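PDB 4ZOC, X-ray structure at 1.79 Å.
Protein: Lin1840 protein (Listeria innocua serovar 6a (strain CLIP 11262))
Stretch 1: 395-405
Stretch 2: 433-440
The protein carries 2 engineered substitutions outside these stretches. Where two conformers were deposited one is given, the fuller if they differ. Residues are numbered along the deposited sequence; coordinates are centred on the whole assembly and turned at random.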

ATOM      1  N   LEU A 395     -21.289 -31.748 -14.368  1.00 11.07           N
ATOM      2  CA  LEU A 395     -20.002 -31.014 -14.386  1.00  9.69           C
ATOM      3  C   LEU A 395     -20.226 -29.807 -15.292  1.00  8.73           C
ATOM      4  O   LEU A 395     -20.413 -29.936 -16.500  1.00  9.87           O
ATOM      5  N   VAL A 396     -20.250 -28.634 -14.724  1.00  8.39           N
ATOM      6  CA  VAL A 396     -20.559 -27.470 -15.520  1.00  9.36           C
ATOM      7  C   VAL A 396     -19.579 -26.324 -15.306  1.00  9.93           C
ATOM      8  O   VAL A 396     -19.000 -26.201 -14.220  1.00 10.15           O
ATOM      9  N   GLY A 397     -19.450 -25.469 -16.326  1.00  9.33           N
ATOM     10  CA  GLY A 397     -18.660 -24.282 -16.222  1.00  8.81           C
ATOM     11  C   GLY A 397     -17.437 -24.194 -17.087  1.00  8.11           C
ATOM     12  O   GLY A 397     -17.181 -25.068 -17.895  1.00  8.68           O
ATOM     13  N   PRO A 398     -16.693 -23.095 -16.950  1.00  7.71           N
ATOM     14  CA  PRO A 398     -15.554 -22.856 -17.838  1.00  7.41           C
ATOM     15  C   PRO A 398     -14.328 -23.706 -17.639  1.00  7.76           C
ATOM     16  O   PRO A 398     -13.551 -23.825 -18.615  1.00 10.59           O
ATOM     17  N   LEU A 399     -14.210 -24.335 -16.481  1.00  7.19           N
ATOM     18  CA  LEU A 399     -13.123 -25.262 -16.140  1.00  7.31           C
ATOM     19  C   LEU A 399     -13.567 -26.747 -16.289  1.00  8.35           C
ATOM     20  O   LEU A 399     -12.802 -27.678 -15.965  1.00  8.68           O
ATOM     21  N   ALA A 400     -14.783 -26.991 -16.828  1.00  9.38           N
ATOM     22  CA  ALA A 400     -15.275 -28.354 -16.998  1.00  8.11           C
ATOM     23  C   ALA A 400     -14.403 -29.132 -18.025  1.00  9.05           C
ATOM     24  O   ALA A 400     -14.005 -30.273 -17.792  1.00  9.30           O
ATOM     25  N   THR A 401     -14.133 -28.474 -19.129  1.00  7.70           N
ATOM     26  CA  THR A 401     -13.342 -29.045 -20.207  1.00  7.86           C
ATOM     27  C   THR A 401     -12.108 -28.269 -20.567  1.00  8.50           C
ATOM     28  O   THR A 401     -11.305 -28.766 -21.406  1.00  9.59           O
ATOM     29  N   SER A 402     -11.930 -27.069 -20.042  1.00  8.22           N
ATOM     30  CA  SER A 402     -10.781 -26.254 -20.454  1.00  9.40           C
ATOM     31  C   SER A 402      -9.475 -27.021 -20.216  1.00  9.16           C
ATOM     32  O   SER A 402      -9.245 -27.525 -19.109  1.00  9.30           O
ATOM     33  N   PRO A 403      -8.575 -26.995 -21.227  1.00  7.92           N
ATOM     34  CA  PRO A 403      -7.244 -27.578 -21.009  1.00  8.24           C
ATOM     35  C   PRO A 403      -6.258 -26.670 -20.272  1.00  8.60           C
ATOM     36  O   PRO A 403      -5.121 -27.096 -19.972  1.00  8.07           O
ATOM     37  N   ASP A 404      -6.688 -25.435 -19.960  1.00 10.15           N
ATOM     38  CA  ASP A 404      -5.825 -24.441 -19.302  1.00  8.52           C
ATOM     39  C   ASP A 404      -5.778 -24.674 -17.776  1.00  7.91           C
ATOM     40  O   ASP A 404      -6.330 -23.895 -16.951  1.00  6.77           O
ATOM     41  N   ILE A 405      -5.106 -25.732 -17.407  1.00  8.84           N
ATOM     42  CA  ILE A 405      -4.935 -26.137 -15.966  1.00  8.07           C
ATOM     43  C   ILE A 405      -3.495 -26.351 -15.549  1.00  8.33           C
ATOM     44  O   ILE A 405      -3.267 -26.763 -14.414  1.00  7.77           O
ATOM     45  N   GLU A 433     -22.502 -35.810 -16.692  1.00 13.18           N
ATOM     46  CA  GLU A 433     -23.016 -35.037 -17.796  1.00 11.91           C
ATOM     47  C   GLU A 433     -22.369 -33.663 -17.727  1.00 14.78           C
ATOM     48  O   GLU A 433     -22.437 -33.023 -16.708  1.00 13.16           O
ATOM     49  N   VAL A 434     -21.867 -33.195 -18.853  1.00 12.78           N
ATOM     50  CA  VAL A 434     -20.984 -32.062 -18.892  1.00 11.69           C
ATOM     51  C   VAL A 434     -21.603 -30.963 -19.682  1.00 11.72           C
ATOM     52  O   VAL A 434     -22.113 -31.195 -20.746  1.00 13.04           O
ATOM     53  N   VAL A 435     -21.522 -29.729 -19.184  1.00 11.16           N
ATOM     54  CA  VAL A 435     -21.883 -28.562 -19.947  1.00 11.40           C
ATOM     55  C   VAL A 435     -20.770 -27.517 -19.751  1.00 11.63           C
ATOM     56  O   VAL A 435     -20.665 -26.912 -18.677  1.00 11.95           O
ATOM     57  N   SER A 436     -19.984 -27.294 -20.806  1.00 11.29           N
ATOM     58  CA  SER A 436     -18.919 -26.315 -20.823  1.00 10.81           C
ATOM     59  C   SER A 436     -19.513 -24.961 -21.077  1.00 11.34           C
ATOM     60  O   SER A 436     -20.499 -24.838 -21.822  1.00 14.12           O
ATOM     61  N   THR A 437     -18.965 -23.940 -20.439  1.00  9.70           N
ATOM     62  CA  THR A 437     -19.363 -22.583 -20.695  1.00  9.36           C
ATOM     63  C   THR A 437     -18.093 -21.799 -20.905  1.00  9.88           C
ATOM     64  O   THR A 437     -16.991 -22.324 -20.620  1.00 10.04           O
ATOM     65  N   GLU A 438     -18.243 -20.582 -21.412  0.50 10.16           N
ATOM     66  CA  GLU A 438     -17.121 -19.682 -21.682  0.50 11.43           C
ATOM     67  C   GLU A 438     -16.642 -18.984 -20.406  0.50 12.21           C
ATOM     68  O   GLU A 438     -17.410 -18.810 -19.439  0.50 10.66           O
ATOM     69  N   TYR A 439     -15.369 -18.590 -20.391  1.00  9.93           N
ATOM     70  CA  TYR A 439     -14.822 -17.910 -19.200  1.00  8.29           C
ATOM     71  C   TYR A 439     -15.505 -16.605 -18.833  1.00  8.71           C
ATOM     72  O   TYR A 439     -15.539 -16.259 -17.634  1.00  8.25           O
ATOM     73  N   THR A 440     -16.032 -15.858 -19.804  1.00  7.96           N
ATOM     74  CA  THR A 440     -16.540 -14.517 -19.494  1.00  9.47           C
ATOM     75  C   THR A 440     -18.016 -14.275 -19.892  1.00 10.19           C
ATOM     76  O   THR A 440     -18.497 -13.156 -19.861  1.00 10.88           O
TER

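The two stretches meet first as neighbouring parallel strands and then as loops. Backbone hydrogen bonds set the register. L395 N donates to E433 O (2.9 Å), V435 N to L395 O (2.9 Å), and G397 N to V435 O (3.0 Å). A weak bond from T437 N to G397 O (3.3 Å) follows. Together the stretches bury 596 Å².

Apolar contacts within the sheet follow this pairing. L395 (chi1 t, chi2 p) and V434 (t) lie on the same face, with L395 CD2 4.1 Å from V434 CG2. V396 (m) and V435 (t) share the other face, where V396 CG1 lies 4.1 Å from V435 CB. V434 also receives two residues from the loop. A400 points toward stretch 2, and its CB is 4.2 Å from V434 CG1. T401 (p) also points toward it and brings its CG2 to 3.9 Å from V434 CG1.

G397 has no side chain. Its backbone angles, 115/-178, would jam a CB against the preceding carbonyl oxygen, so they call for glycine. G397 CA lies 3.3 Å from the OG1 of T437 (p).

The aromatic contacts centre on Y439 (chi1 m, chi2 85°). Its CA-to-CB bond points sideways, but the ring end comes nearer to stretch 1. P398, with a C-gamma endo ring, covers one face of the tyrosine. Its CB is 4.2 Å from the centroid of the Y439 ring, 14° off the normal, a CH-pi contact. L399 starts out pointing away, with chi1 between wells at -92°. Its end returns, and L399 CD2 reaches 3.6 Å from Y439 CE2.

One polar cluster surrounds the tyrosine hydroxyl. S402 (t) points toward stretch 2 and sits at the ring edge. S402 OG lies 2.6 Å from Y439 OH, close enough for a hydrogen bond. S402 OG also accepts from D404 N (3.1 Å), a bond within the loop. D404 (t) points toward stretch 2, with its CB 3.8 Å from Y439 OH. At a separate site, S436 (t) brings its OG to 3.3 Å from T401 OG1.

Three waters lie between the stretches. Water 1 accepts from T401 N (2.9 Å) and is hydrogen-bonded to S436 OG (2.7 Å), linking the loop to the serine side chain. Water 2 lies between two carbonyls, P398 O (2.7 Å) and T437 O (2.9 Å). Water 3 accepts from Y439 OH (2.6 Å) and donates to D404 O (2.7 Å), so it joins the tyrosine to the loop backbone.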

ATOM      1  CB  LEU A 395     -18.871 -31.911 -14.929  1.00 10.39           C
ATOM      2  CG  LEU A 395     -17.560 -31.153 -15.158  1.00 11.27           C
ATOM      3  CD1 LEU A 395     -16.954 -30.546 -13.914  1.00 10.88           C
ATOM      4  CD2 LEU A 395     -16.562 -32.070 -15.788  1.00 10.07           C
ATOM      5  CB  VAL A 396     -22.012 -26.977 -15.322  1.00 11.64           C
ATOM      6  CG1 VAL A 396     -23.049 -28.131 -15.428  1.00 10.02           C
ATOM      7  CG2 VAL A 396     -22.180 -26.421 -13.992  1.00 13.80           C
ATOM      8  CB  PRO A 398     -15.256 -21.395 -17.637  1.00  8.58           C
ATOM      9  CG  PRO A 398     -15.763 -21.069 -16.289  1.00  8.71           C
ATOM     10  CD  PRO A 398     -16.970 -21.943 -16.104  1.00  7.47           C
ATOM     11  CB  LEU A 399     -12.511 -24.996 -14.743  1.00  7.83           C
ATOM     12  CG  LEU A 399     -11.306 -24.050 -14.750  1.00  8.52           C
ATOM     13  CD1 LEU A 399     -10.091 -24.769 -15.372  1.00 11.30           C
ATOM     14  CD2 LEU A 399     -11.643 -22.787 -15.547  1.00  7.80           C
ATOM     15  CB  ALA A 400     -16.697 -28.354 -17.503  1.00  7.89           C
ATOM     16  CB  THR A 401     -14.171 -29.190 -21.513  1.00  9.26           C
ATOM     17  OG1 THR A 401     -14.470 -27.928 -22.093  1.00 10.05           O
ATOM     18  CG2 THR A 401     -15.457 -29.958 -21.253  1.00 10.21           C
ATOM     19  CB  SER A 402     -10.708 -24.945 -19.700  1.00  9.90           C
ATOM     20  OG  SER A 402      -9.543 -24.238 -20.004  1.00 10.23           O
ATOM     21  CB  PRO A 403      -6.713 -27.847 -22.428  1.00  8.55           C
ATOM     22  CG  PRO A 403      -7.506 -26.900 -23.292  1.00 12.49           C
ATOM     23  CD  PRO A 403      -8.808 -26.600 -22.618  1.00  9.80           C
ATOM     24  CB  ASP A 404      -6.280 -23.051 -19.656  1.00  8.93           C
ATOM     25  CG  ASP A 404      -5.330 -21.953 -19.166  1.00  8.70           C
ATOM     26  OD1 ASP A 404      -4.199 -22.227 -18.680  1.00  7.65           O
ATOM     27  OD2 ASP A 404      -5.771 -20.796 -19.240  1.00 11.56           O
ATOM     28  CB  ILE A 405      -5.767 -27.416 -15.554  1.00  8.26           C
ATOM     29  CG1 ILE A 405      -5.740 -28.486 -16.624  1.00  8.34           C
ATOM     30  CG2 ILE A 405      -7.245 -27.014 -15.334  1.00  9.49           C
ATOM     31  CD1 ILE A 405      -4.376 -29.064 -16.895  1.00  9.02           C
ATOM     32  CB  GLU A 433     -24.486 -34.883 -17.586  1.00 14.01           C
ATOM     33  CG  GLU A 433     -25.294 -34.640 -18.805  1.00 23.02           C
ATOM     34  CD  GLU A 433     -26.747 -35.114 -18.576  1.00 24.01           C
ATOM     35  OE1 GLU A 433     -27.612 -34.292 -18.619  1.00 29.01           O
ATOM     36  OE2 GLU A 433     -27.031 -36.314 -18.391  1.00 38.02           O
ATOM     37  CB  VAL A 434     -19.665 -32.473 -19.568  1.00 12.87           C
ATOM     38  CG1 VAL A 434     -18.802 -31.228 -19.742  1.00 16.27           C
ATOM     39  CG2 VAL A 434     -18.988 -33.503 -18.701  1.00 16.12           C
ATOM     40  CB  VAL A 435     -23.197 -27.912 -19.477  1.00 12.86           C
ATOM     41  CG1 VAL A 435     -23.630 -26.738 -20.337  1.00 12.16           C
ATOM     42  CG2 VAL A 435     -24.371 -28.936 -19.459  1.00 15.32           C
ATOM     43  CB  SER A 436     -17.920 -26.634 -21.958  1.00 12.42           C
ATOM     44  OG  SER A 436     -16.913 -25.684 -22.024  1.00 15.25           O
ATOM     45  CB  THR A 437     -20.167 -21.950 -19.530  1.00  8.88           C
ATOM     46  OG1 THR A 437     -19.395 -21.899 -18.316  1.00 11.23           O
ATOM     47  CG2 THR A 437     -21.429 -22.714 -19.286  1.00  9.11           C
ATOM     48  CB  GLU A 438     -17.509 -18.641 -22.724  0.50 14.98           C
ATOM     49  CG  GLU A 438     -17.776 -19.190 -24.128  0.50 17.12           C
ATOM     50  CD  GLU A 438     -18.058 -18.073 -25.089  0.50 19.57           C
ATOM     51  OE1 GLU A 438     -19.152 -17.473 -25.044  0.50 22.07           O
ATOM     52  OE2 GLU A 438     -17.145 -17.738 -25.845  0.50 29.14           O
ATOM     53  CB  TYR A 439     -13.338 -17.608 -19.440  1.00  7.44           C
ATOM     54  CG  TYR A 439     -12.407 -18.788 -19.246  1.00  9.09           C
ATOM     55  CD1 TYR A 439     -12.174 -19.699 -20.261  1.00 10.34           C
ATOM     56  CD2 TYR A 439     -11.849 -19.039 -18.002  1.00  6.67           C
ATOM     57  CE1 TYR A 439     -11.288 -20.732 -20.115  1.00 11.83           C
ATOM     58  CE2 TYR A 439     -10.969 -20.066 -17.837  1.00  7.36           C
ATOM     59  CZ  TYR A 439     -10.712 -20.943 -18.908  1.00  8.80           C
ATOM     60  OH  TYR A 439      -9.805 -21.938 -18.738  1.00 10.39           O
ATOM     61  CB  THR A 440     -15.639 -13.445 -20.165  1.00  9.79           C
ATOM     62  OG1 THR A 440     -15.784 -13.518 -21.603  1.00  9.68           O
ATOM     63  CG2 THR A 440     -14.183 -13.651 -19.793  1.00 11.91           C
TER
HETATM   64  O   HOH W   1     -15.249 -25.938 -19.900  1.00 12.97           O
HETATM   65  O   HOH W   2     -14.174 -22.825 -21.013  1.00 15.73           O
HETATM   66  O   HOH W   3      -8.254 -22.006 -16.612  1.00  7.78           O